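Putative MCP-type signal transduction protein (Campylobacter jejuni subsp. jejuni serotype O:2, PDB 4WY9) probably serves as a transmembrane chemotaxis receptor (Tlp1), whose periplasmic tandem-PAS domain senses chemical signals, perhaps by an indirect mode of ligand recognition. Local coordinates at residues 80-85 with 132-137; 202-207 with 288-293; 254-259 with 264-269. One frame throughout, in Å; residues are numbered along the deposited sequence. Where two conformers were deposited one is given.

Contact 1: 80-85 with 132-137; sequences YLYLID and QVVQDI
Tyr82 and Val134 are brought together by matching first torsions: the tyrosine carries CG anti to its own backbone N (chi1 170°), and the valine does the same with CG1 (chi1 169°). The ring therefore leans off strand 78-83 toward the helix, while one methyl of the valine reaches back to meet it. This is a helix laid against the sheet of the first PDC sensor module, one of the two PAS-like halves of a tandem Cache-type sensor. Strand 78-83 is an inner strand here, bonded through its backbone to strands 104-110 and 179-188, and helix 132-140 packs over the face from which Tyr80 and Tyr82 project.

The touch itself is small. Val134 CG1 comes in at the edge of the Tyr82 ring, near its plane, 3.6 Å from CD2 and 3.7 Å from CE2; it sits beside the CD2-CE2 bond of the rim and not over a face. Two residues back along the strand, Tyr80 also points to the helix, but its OH stays 4.4 Å from Val133 CG2, a loose approach. The hydroxyl of this buried residue is hydrogen-bonded to Asn167, on a strand whose side chains also pack against Val133.

Beyond the apolar touch, a water links the two segments. Gln135 starts away from the strand, and turns at chi1 and again at chi2 (-55°) bring the amide back, where NE2 also bonds to the carbonyl of Ala129. With two acceptors at NE2, Ala129 O and the water, the amide is probably held in its rotation. The water accepts from Gln135 NE2 at 3.0 Å and lies 2.7 Å from Tyr82 OH, to which it is also hydrogen-bonded.

Contact 2: 202-207 with 288-293; sequences QKYDGE and YSVFKP
Ser289 meets the turn at Asp205 through both atoms of its short side chain. Its CB, pointing from the helix toward the turn, lies 3.2 Å from Asp205 O and 4.0 Å from Asp205 CB. One bond further, OG sits anti to the serine's own carbonyl carbon (chi1 -59°), which turns the hydroxyl onto the facing peptide. OG donates to Asp205 O across 2.7 Å, approaching tilted 34° from the carbonyl plane, and it also lies 3.6 Å from Asp205 CB.

The accepting carbonyl belongs to the central peptide of a type II beta turn, Tyr204 to Glu207, with Gly206 at the positive-phi corner. Asp205 O is not used in the turn's closing bond, which runs from Glu207 N to Tyr204 O, and accepts from the serine instead. The turn leads into strand 209-213 of the five-stranded PAS-type sheet, and helix 287-291 follows the strand 277-286 that pairs with it; the contact ties the approach to one strand to the exit from its neighbour. A water adds a second link, accepting from Asp205 N and donating to Ser289 O.

Next to this polar bridge, Tyr204 CD1 and CE1 are each 4.1 Å from Val290 CG2, the methyl approaching the ring obliquely. Both side chains also rest on Ala285 of strand 277-286 and on helix 8-51, Tyr204 at Ile15 and Val290 at Ile8 and Thr12. Behind the turn, the buried Glu207 stretches out its side chain, bringing the carboxylate to the start of its own loop. OE1 takes two backbone N-H groups there, that of Lys203 and, nearly along the C-O axis, that of Tyr204.

Contact 3: 254-259 with 264-269; sequences VFNYIA and DSYAAI. With ACT (acetate ion), chain B.
A beta hairpin joins Val254-Ile258 to Asp264-Ile269, with Phe255 facing Ala267 and Tyr257 facing Ser265 as its hydrogen-bonded pairs. Phe255 N reaches Ala267 O at 2.7 Å, and Ala267 N answers to Phe255 O at 2.8 Å. In the second pair Tyr257 N bonds to Ser265 O at 2.9 Å and Ser265 N to Tyr257 O at 2.7 Å. Within the PAS-type sheet this hairpin supplies one edge strand, 253-258, and its neighbour.

The side carrying Phe255, Tyr257 and Ala267 turns to helix 241-249, where Thr243 meets both aromatic residues. Tyr257 packs closely with Ala267, CB to CB 3.5 Å. With CG anti to the backbone N (chi1 177°), its ring leads away from the partner strand, to an acetate ion, probably from the crystallisation liquor. Tyr257 OH donates to the acetate OXT across 2.6 Å, and Ser260 OG and His221 NE2 are also hydrogen-bonded to the ion.

On the other side, Val254 CG2 meets Ala268 CB at 3.9 Å, and Tyr266 and Ala268 rest against Leu16 of helix 8-51. The hydroxyl of Tyr266 is hydrogen-bonded to Thr9 of that helix, its ring makes a cation-pi contact with Lys287, and the same lysine forms a salt bridge with Asp264 OD1.

In the fold
Contacts 2 and 3 belong to one PAS-type half of the sensor, and contact 1 to the other. Contact 1 has its centre 46 Å from that of contact 2 and 40 Å from that of contact 3, on the opposite side of the chain's centre; even its nearest atoms stay about 23 Å from contact 3. The other two lie 13 Å apart between centres and touch where Phe291 CE2 packs on Tyr266 OH at 3.9 Å. In sequence, the hairpin of contact 3 is nested inside the loop that contact 2 closes. Helix 8-51 packs against both, and the bound acetate belongs to contact 3.

Contact 1: 80-85 with 132-137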
loop_
_atom_site.group_PDB
_atom_site.type_symbol
_atom_site.label_atom_id
_atom_site.label_comp_id
_atom_site.label_asym_id
_atom_site.label_seq_id
_atom_site.Cartn_x
_atom_site.Cartn_y
_atom_site.Cartn_z
ATOM N N TYR A 80 2.218 -5.710 11.981
ATOM C CA TYR A 80 1.950 -5.226 13.350
ATOM C C TYR A 80 0.657 -5.717 13.916
ATOM O O TYR A 80 -0.353 -5.833 13.212
ATOM C CB TYR A 80 1.996 -3.693 13.409
ATOM C CG TYR A 80 1.247 -3.004 12.292
ATOM C CD1 TYR A 80 -0.123 -2.721 12.397
ATOM C CD2 TYR A 80 1.895 -2.640 11.118
ATOM C CE1 TYR A 80 -0.779 -2.084 11.382
ATOM C CE2 TYR A 80 1.216 -2.015 10.080
ATOM C CZ TYR A 80 -0.118 -1.744 10.223
ATOM O OH TYR A 80 -0.811 -1.104 9.186
ATOM N N LEU A 81 0.678 -5.992 15.223
ATOM C CA LEU A 81 -0.498 -6.255 16.016
ATOM C C LEU A 81 -0.592 -5.204 17.090
ATOM O O LEU A 81 0.267 -5.128 17.976
ATOM C CB LEU A 81 -0.485 -7.649 16.634
ATOM C CG LEU A 81 -1.708 -7.955 17.506
ATOM C CD1 LEU A 81 -2.995 -7.955 16.716
ATOM C CD2 LEU A 81 -1.545 -9.291 18.208
ATOM N N TYR A 82 -1.639 -4.386 17.028
ATOM C CA TYR A 82 -1.934 -3.368 18.030
ATOM C C TYR A 82 -3.076 -3.912 18.884
ATOM O O TYR A 82 -4.119 -4.268 18.351
ATOM C CB TYR A 82 -2.302 -2.058 17.336
ATOM C CG TYR A 82 -2.870 -0.961 18.205
ATOM C CD1 TYR A 82 -2.432 -0.740 19.503
ATOM C CD2 TYR A 82 -3.845 -0.116 17.703
ATOM C CE1 TYR A 82 -2.971 0.278 20.276
ATOM C CE2 TYR A 82 -4.382 0.891 18.452
ATOM C CZ TYR A 82 -3.961 1.088 19.743
ATOM O OH TYR A 82 -4.508 2.117 20.475
ATOM N N LEU A 83 -2.881 -4.020 20.195
ATOM C CA LEU A 83 -3.953 -4.411 21.100
ATOM C C LEU A 83 -4.327 -3.236 21.992
ATOM O O LEU A 83 -3.447 -2.635 22.612
ATOM C CB LEU A 83 -3.549 -5.597 21.957
ATOM C CG LEU A 83 -3.249 -6.896 21.190
ATOM C CD1 LEU A 83 -2.829 -7.988 22.139
ATOM C CD2 LEU A 83 -4.421 -7.365 20.388
ATOM N N ILE A 84 -5.610 -2.911 22.073
ATOM C CA ILE A 84 -6.063 -1.727 22.789
ATOM C C ILE A 84 -6.000 -1.873 24.304
ATOM O O ILE A 84 -5.784 -0.864 25.025
ATOM C CB ILE A 84 -7.524 -1.353 22.392
ATOM C CG1 ILE A 84 -7.703 -1.406 20.886
ATOM C CG2 ILE A 84 -7.922 -0.002 22.946
ATOM C CD1 ILE A 84 -9.184 -1.404 20.492
ATOM N N ASP A 85 -6.186 -3.089 24.820
ATOM C CA ASP A 85 -6.213 -3.285 26.266
ATOM C C ASP A 85 -5.758 -4.697 26.613
ATOM O O ASP A 85 -6.534 -5.492 27.115
ATOM C CB ASP A 85 -7.569 -2.944 26.854
ATOM C CG ASP A 85 -7.575 -2.954 28.378
ATOM O OD1 ASP A 85 -6.537 -2.662 29.025
ATOM O OD2 ASP A 85 -8.648 -3.203 28.947
ATOM N N GLN A 132 -4.093 6.221 9.986
ATOM C CA GLN A 132 -5.487 6.443 9.623
ATOM C C GLN A 132 -6.308 5.139 9.558
ATOM O O GLN A 132 -7.429 5.098 10.010
ATOM C CB GLN A 132 -5.613 7.215 8.320
ATOM C CG GLN A 132 -7.002 7.713 8.035
ATOM C CD GLN A 132 -7.461 8.749 9.059
ATOM O OE1 GLN A 132 -6.765 9.716 9.309
ATOM N NE2 GLN A 132 -8.587 8.535 9.652
ATOM N N VAL A 133 -5.734 4.075 8.993
ATOM C CA VAL A 133 -6.494 2.826 8.909
ATOM C C VAL A 133 -6.814 2.297 10.304
ATOM O O VAL A 133 -7.891 1.731 10.512
ATOM C CB VAL A 133 -5.798 1.719 8.049
ATOM C CG1 VAL A 133 -5.812 2.057 6.566
ATOM C CG2 VAL A 133 -4.394 1.388 8.519
ATOM N N VAL A 134 -5.884 2.458 11.240
ATOM C CA VAL A 134 -6.096 2.004 12.606
ATOM C C VAL A 134 -7.200 2.819 13.262
ATOM O O VAL A 134 -8.102 2.282 13.911
ATOM C CB VAL A 134 -4.817 2.056 13.448
ATOM C CG1 VAL A 134 -5.103 1.836 14.902
ATOM C CG2 VAL A 134 -3.794 1.059 12.899
ATOM N N GLN A 135 -7.135 4.138 13.105
ATOM C CA GLN A 135 -8.139 4.986 13.687
ATOM C C GLN A 135 -9.513 4.733 13.093
ATOM O O GLN A 135 -10.526 4.734 13.808
ATOM C CB GLN A 135 -7.726 6.423 13.600
ATOM C CG GLN A 135 -6.506 6.691 14.501
ATOM C CD GLN A 135 -6.735 6.269 16.023
ATOM O OE1 GLN A 135 -7.748 6.648 16.662
ATOM N NE2 GLN A 135 -5.820 5.465 16.587
ATOM N N ASP A 136 -9.565 4.517 11.788
ATOM C CA ASP A 136 -10.834 4.198 11.138
ATOM C C ASP A 136 -11.419 2.893 11.656
ATOM O O ASP A 136 -12.623 2.786 11.847
ATOM C CB ASP A 136 -10.663 4.130 9.636
ATOM C CG ASP A 136 -10.445 5.473 8.995
ATOM O OD1 ASP A 136 -10.693 6.516 9.656
ATOM O OD2 ASP A 136 -10.027 5.492 7.825
ATOM N N ILE A 137 -10.581 1.884 11.848
ATOM C CA ILE A 137 -11.058 0.611 12.384
ATOM C C ILE A 137 -11.636 0.818 13.791
ATOM O O ILE A 137 -12.734 0.334 14.087
ATOM C CB ILE A 137 -9.928 -0.433 12.398
ATOM C CG1 ILE A 137 -9.643 -0.906 10.987
ATOM C CG2 ILE A 137 -10.306 -1.633 13.262
ATOM C CD1 ILE A 137 -8.402 -1.714 10.791
HETATM O O HOH W 1 -5.330 4.441 19.395
#

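Contact 2: 202-207 with 288-293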
loop_
_atom_site.group_PDB
_atom_site.type_symbol
_atom_site.label_atom_id
_atom_site.label_comp_id
_atom_site.label_asym_id
_atom_site.label_seq_id
_atom_site.Cartn_x
_atom_site.Cartn_y
_atom_site.Cartn_z
ATOM N N GLN A 202 12.248 0.962 -19.576
ATOM C CA GLN A 202 12.035 2.303 -20.185
ATOM C C GLN A 202 12.012 2.184 -21.694
ATOM O O GLN A 202 13.047 1.910 -22.302
ATOM C CB GLN A 202 13.116 3.296 -19.702
ATOM C CG GLN A 202 12.949 4.762 -20.158
ATOM C CD GLN A 202 11.953 5.527 -19.247
ATOM O OE1 GLN A 202 11.142 4.933 -18.550
ATOM N NE2 GLN A 202 12.007 6.847 -19.278
ATOM N N LYS A 203 10.870 2.358 -22.307
ATOM C CA LYS A 203 10.738 2.164 -23.750
ATOM C C LYS A 203 10.896 3.456 -24.500
ATOM O O LYS A 203 11.403 3.443 -25.625
ATOM C CB LYS A 203 9.409 1.514 -24.084
ATOM C CG LYS A 203 9.288 1.122 -25.540
ATOM C CD LYS A 203 8.001 0.377 -25.799
ATOM C CE LYS A 203 7.916 -0.002 -27.268
ATOM N NZ LYS A 203 8.866 -1.096 -27.533
ATOM N N TYR A 204 10.471 4.560 -23.925
ATOM C CA TYR A 204 10.531 5.837 -24.613
ATOM C C TYR A 204 11.337 6.854 -23.817
ATOM O O TYR A 204 11.290 6.868 -22.575
ATOM C CB TYR A 204 9.130 6.400 -24.848
ATOM C CG TYR A 204 8.257 5.472 -25.628
ATOM C CD1 TYR A 204 8.349 5.408 -27.002
ATOM C CD2 TYR A 204 7.293 4.661 -25.019
ATOM C CE1 TYR A 204 7.584 4.557 -27.722
ATOM C CE2 TYR A 204 6.493 3.822 -25.752
ATOM C CZ TYR A 204 6.639 3.758 -27.120
ATOM O OH TYR A 204 5.870 2.903 -27.871
ATOM N N ASP A 205 12.015 7.735 -24.529
ATOM C CA ASP A 205 12.700 8.842 -23.888
ATOM C C ASP A 205 11.675 9.693 -23.136
ATOM O O ASP A 205 10.689 10.138 -23.721
ATOM C CB ASP A 205 13.414 9.684 -24.951
ATOM C CG ASP A 205 14.498 8.913 -25.694
ATOM O OD1 ASP A 205 14.438 7.701 -25.782
ATOM O OD2 ASP A 205 15.461 9.548 -26.137
ATOM N N GLY A 206 11.913 9.935 -21.853
ATOM C CA GLY A 206 11.023 10.740 -21.076
ATOM C C GLY A 206 9.766 10.063 -20.625
ATOM O O GLY A 206 8.881 10.708 -20.051
ATOM N N GLU A 207 9.656 8.751 -20.843
ATOM C CA GLU A 207 8.515 7.988 -20.366
ATOM C C GLU A 207 8.367 8.132 -18.851
ATOM O O GLU A 207 9.349 8.003 -18.125
ATOM C CB GLU A 207 8.664 6.518 -20.737
ATOM C CG GLU A 207 7.680 5.573 -20.104
ATOM C CD GLU A 207 7.860 4.138 -20.534
ATOM O OE1 GLU A 207 8.650 3.886 -21.475
ATOM O OE2 GLU A 207 7.213 3.242 -19.917
ATOM N N TYR A 288 7.027 13.737 -28.972
ATOM C CA TYR A 288 8.266 13.985 -29.710
ATOM C C TYR A 288 9.183 12.744 -29.639
ATOM O O TYR A 288 9.844 12.405 -30.628
ATOM C CB TYR A 288 9.002 15.197 -29.136
ATOM C CG TYR A 288 10.160 15.599 -29.966
ATOM C CD1 TYR A 288 10.016 16.488 -31.038
ATOM C CD2 TYR A 288 11.438 15.080 -29.720
ATOM C CE1 TYR A 288 11.087 16.834 -31.817
ATOM C CE2 TYR A 288 12.520 15.430 -30.518
ATOM C CZ TYR A 288 12.351 16.313 -31.546
ATOM O OH TYR A 288 13.416 16.688 -32.361
ATOM N N SER A 289 9.171 12.028 -28.491
ATOM C CA SER A 289 10.000 10.845 -28.342
ATOM C C SER A 289 9.512 9.705 -29.234
ATOM O O SER A 289 10.272 8.894 -29.723
ATOM C CB SER A 289 10.004 10.401 -26.885
ATOM O OG SER A 289 10.500 11.421 -26.066
ATOM N N VAL A 290 8.209 9.644 -29.415
ATOM C CA VAL A 290 7.528 8.587 -30.161
ATOM C C VAL A 290 7.842 8.731 -31.642
ATOM O O VAL A 290 8.039 7.728 -32.352
ATOM C CB VAL A 290 5.988 8.699 -29.875
ATOM C CG1 VAL A 290 5.147 8.123 -30.890
ATOM C CG2 VAL A 290 5.734 8.150 -28.472
ATOM N N PHE A 291 7.917 9.959 -32.146
ATOM C CA PHE A 291 8.127 10.227 -33.534
ATOM C C PHE A 291 9.563 10.467 -33.928
ATOM O O PHE A 291 9.905 10.391 -35.108
ATOM C CB PHE A 291 7.244 11.390 -33.982
ATOM C CG PHE A 291 5.801 11.018 -34.139
ATOM C CD1 PHE A 291 5.396 10.285 -35.244
ATOM C CD2 PHE A 291 4.870 11.325 -33.167
ATOM C CE1 PHE A 291 4.085 9.902 -35.385
ATOM C CE2 PHE A 291 3.555 10.924 -33.313
ATOM C CZ PHE A 291 3.170 10.232 -34.420
ATOM N N LYS A 292 10.421 10.770 -32.966
ATOM C CA LYS A 292 11.849 10.933 -33.224
ATOM C C LYS A 292 12.594 10.334 -32.080
ATOM O O LYS A 292 13.233 11.049 -31.327
ATOM C CB LYS A 292 12.248 12.405 -33.396
ATOM C CG LYS A 292 11.871 13.009 -34.764
ATOM C CD LYS A 292 12.291 14.463 -34.820
ATOM C CE LYS A 292 11.442 15.267 -35.784
ATOM N NZ LYS A 292 11.235 14.515 -37.048
ATOM N N PRO A 293 12.486 9.016 -31.940
ATOM C CA PRO A 293 13.168 8.318 -30.856
ATOM C C PRO A 293 14.692 8.389 -31.023
ATOM O O PRO A 293 15.190 8.390 -32.154
ATOM C CB PRO A 293 12.618 6.881 -30.965
ATOM C CG PRO A 293 12.278 6.719 -32.405
ATOM C CD PRO A 293 11.839 8.094 -32.893
HETATM O O HOH W 2 11.885 7.363 -27.416
#

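Contact 3: 254-259 with 264-269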
loop_
_atom_site.group_PDB
_atom_site.type_symbol
_atom_site.label_atom_id
_atom_site.label_comp_id
_atom_site.label_asym_id
_atom_site.label_seq_id
_atom_site.Cartn_x
_atom_site.Cartn_y
_atom_site.Cartn_z
ATOM N N VAL A 254 -6.566 5.560 -23.157
ATOM C CA VAL A 254 -5.367 6.231 -23.612
ATOM C C VAL A 254 -5.712 7.605 -24.139
ATOM O O VAL A 254 -6.598 7.754 -24.983
ATOM C CB VAL A 254 -4.608 5.419 -24.710
ATOM C CG1 VAL A 254 -3.201 6.061 -24.876
ATOM C CG2 VAL A 254 -4.456 3.976 -24.309
ATOM N N PHE A 255 -4.986 8.598 -23.664
ATOM C CA PHE A 255 -5.332 9.981 -23.821
ATOM C C PHE A 255 -4.173 10.828 -24.303
ATOM O O PHE A 255 -3.015 10.504 -24.056
ATOM C CB PHE A 255 -5.830 10.548 -22.462
ATOM C CG PHE A 255 -6.912 9.749 -21.851
ATOM C CD1 PHE A 255 -8.203 9.869 -22.270
ATOM C CD2 PHE A 255 -6.616 8.811 -20.877
ATOM C CE1 PHE A 255 -9.215 9.103 -21.736
ATOM C CE2 PHE A 255 -7.618 8.033 -20.318
ATOM C CZ PHE A 255 -8.918 8.186 -20.743
ATOM N N ASN A 256 -4.484 11.935 -24.945
ATOM C CA ASN A 256 -3.537 13.025 -25.066
ATOM C C ASN A 256 -3.364 13.638 -23.691
ATOM O O ASN A 256 -4.348 13.853 -22.973
ATOM C CB ASN A 256 -4.024 14.058 -26.081
ATOM C CG ASN A 256 -3.844 13.603 -27.542
ATOM O OD1 ASN A 256 -3.752 12.410 -27.859
ATOM N ND2 ASN A 256 -3.865 14.534 -28.423
ATOM N N TYR A 257 -2.140 13.944 -23.312
ATOM C CA TYR A 257 -1.836 14.358 -21.949
ATOM C C TYR A 257 -0.627 15.263 -21.918
ATOM O O TYR A 257 0.392 14.939 -22.470
ATOM C CB TYR A 257 -1.554 13.098 -21.104
ATOM C CG TYR A 257 -1.141 13.341 -19.664
ATOM C CD1 TYR A 257 -2.074 13.705 -18.710
ATOM C CD2 TYR A 257 0.185 13.168 -19.262
ATOM C CE1 TYR A 257 -1.711 13.910 -17.408
ATOM C CE2 TYR A 257 0.555 13.370 -17.938
ATOM C CZ TYR A 257 -0.393 13.756 -17.027
ATOM O OH TYR A 257 -0.041 13.988 -15.724
ATOM N N ILE A 258 -0.739 16.386 -21.218
ATOM C CA ILE A 258 0.387 17.273 -21.014
ATOM C C ILE A 258 0.919 17.050 -19.605
ATOM O O ILE A 258 0.221 17.337 -18.634
ATOM C CB ILE A 258 0.031 18.748 -21.228
ATOM C CG1 ILE A 258 -0.463 18.952 -22.663
ATOM C CG2 ILE A 258 1.226 19.617 -20.910
ATOM C CD1 ILE A 258 -0.854 20.365 -22.956
ATOM N N ALA A 259 2.130 16.512 -19.521
ATOM C CA ALA A 259 2.697 16.072 -18.249
ATOM C C ALA A 259 3.190 17.238 -17.409
ATOM O O ALA A 259 3.293 18.357 -17.888
ATOM C CB ALA A 259 3.827 15.105 -18.493
ATOM N N ASP A 264 4.188 17.230 -23.986
ATOM C CA ASP A 264 2.983 16.820 -24.673
ATOM C C ASP A 264 3.104 15.329 -25.010
ATOM O O ASP A 264 4.027 14.930 -25.729
ATOM C CB ASP A 264 2.803 17.670 -25.927
ATOM C CG ASP A 264 1.448 17.513 -26.565
ATOM O OD1 ASP A 264 0.686 16.638 -26.172
ATOM O OD2 ASP A 264 1.157 18.320 -27.457
ATOM N N SER A 265 2.196 14.512 -24.490
ATOM C CA SER A 265 2.382 13.083 -24.438
ATOM C C SER A 265 1.147 12.295 -24.841
ATOM O O SER A 265 0.032 12.834 -24.865
ATOM C CB SER A 265 2.795 12.645 -23.019
ATOM O OG SER A 265 3.910 13.405 -22.532
ATOM N N TYR A 266 1.352 11.008 -25.121
ATOM C CA TYR A 266 0.301 10.017 -25.016
ATOM C C TYR A 266 0.369 9.437 -23.612
ATOM O O TYR A 266 1.460 9.218 -23.080
ATOM C CB TYR A 266 0.452 8.913 -26.060
ATOM C CG TYR A 266 0.387 9.429 -27.482
ATOM C CD1 TYR A 266 -0.793 9.902 -28.000
ATOM C CD2 TYR A 266 1.509 9.408 -28.302
ATOM C CE1 TYR A 266 -0.867 10.402 -29.301
ATOM C CE2 TYR A 266 1.447 9.887 -29.583
ATOM C CZ TYR A 266 0.258 10.373 -30.092
ATOM O OH TYR A 266 0.216 10.848 -31.380
ATOM N N ALA A 267 -0.779 9.174 -23.002
ATOM C CA ALA A 267 -0.825 8.593 -21.652
ATOM C C ALA A 267 -1.841 7.498 -21.596
ATOM O O ALA A 267 -2.985 7.709 -22.011
ATOM C CB ALA A 267 -1.147 9.640 -20.606
ATOM N N ALA A 268 -1.476 6.363 -21.020
ATOM C CA ALA A 268 -2.425 5.317 -20.761
ATOM C C ALA A 268 -2.693 5.193 -19.276
ATOM O O ALA A 268 -1.778 5.374 -18.449
ATOM C CB ALA A 268 -1.956 3.995 -21.304
ATOM N N ILE A 269 -3.930 4.858 -18.946
ATOM C CA ILE A 269 -4.367 4.581 -17.585
ATOM C C ILE A 269 -4.911 3.178 -17.536
ATOM O O ILE A 269 -5.714 2.799 -18.388
ATOM C CB ILE A 269 -5.478 5.564 -17.096
ATOM C CG1 ILE A 269 -4.959 6.990 -17.113
ATOM C CG2 ILE A 269 -6.036 5.210 -15.737
ATOM C CD1 ILE A 269 -3.897 7.214 -16.193
HETATM C C ACT B . 3.165 13.578 -14.638
HETATM O O ACT B . 4.229 13.971 -14.077
HETATM O OXT ACT B . 2.503 14.423 -15.305
HETATM C CH3 ACT B . 2.685 12.179 -14.474
#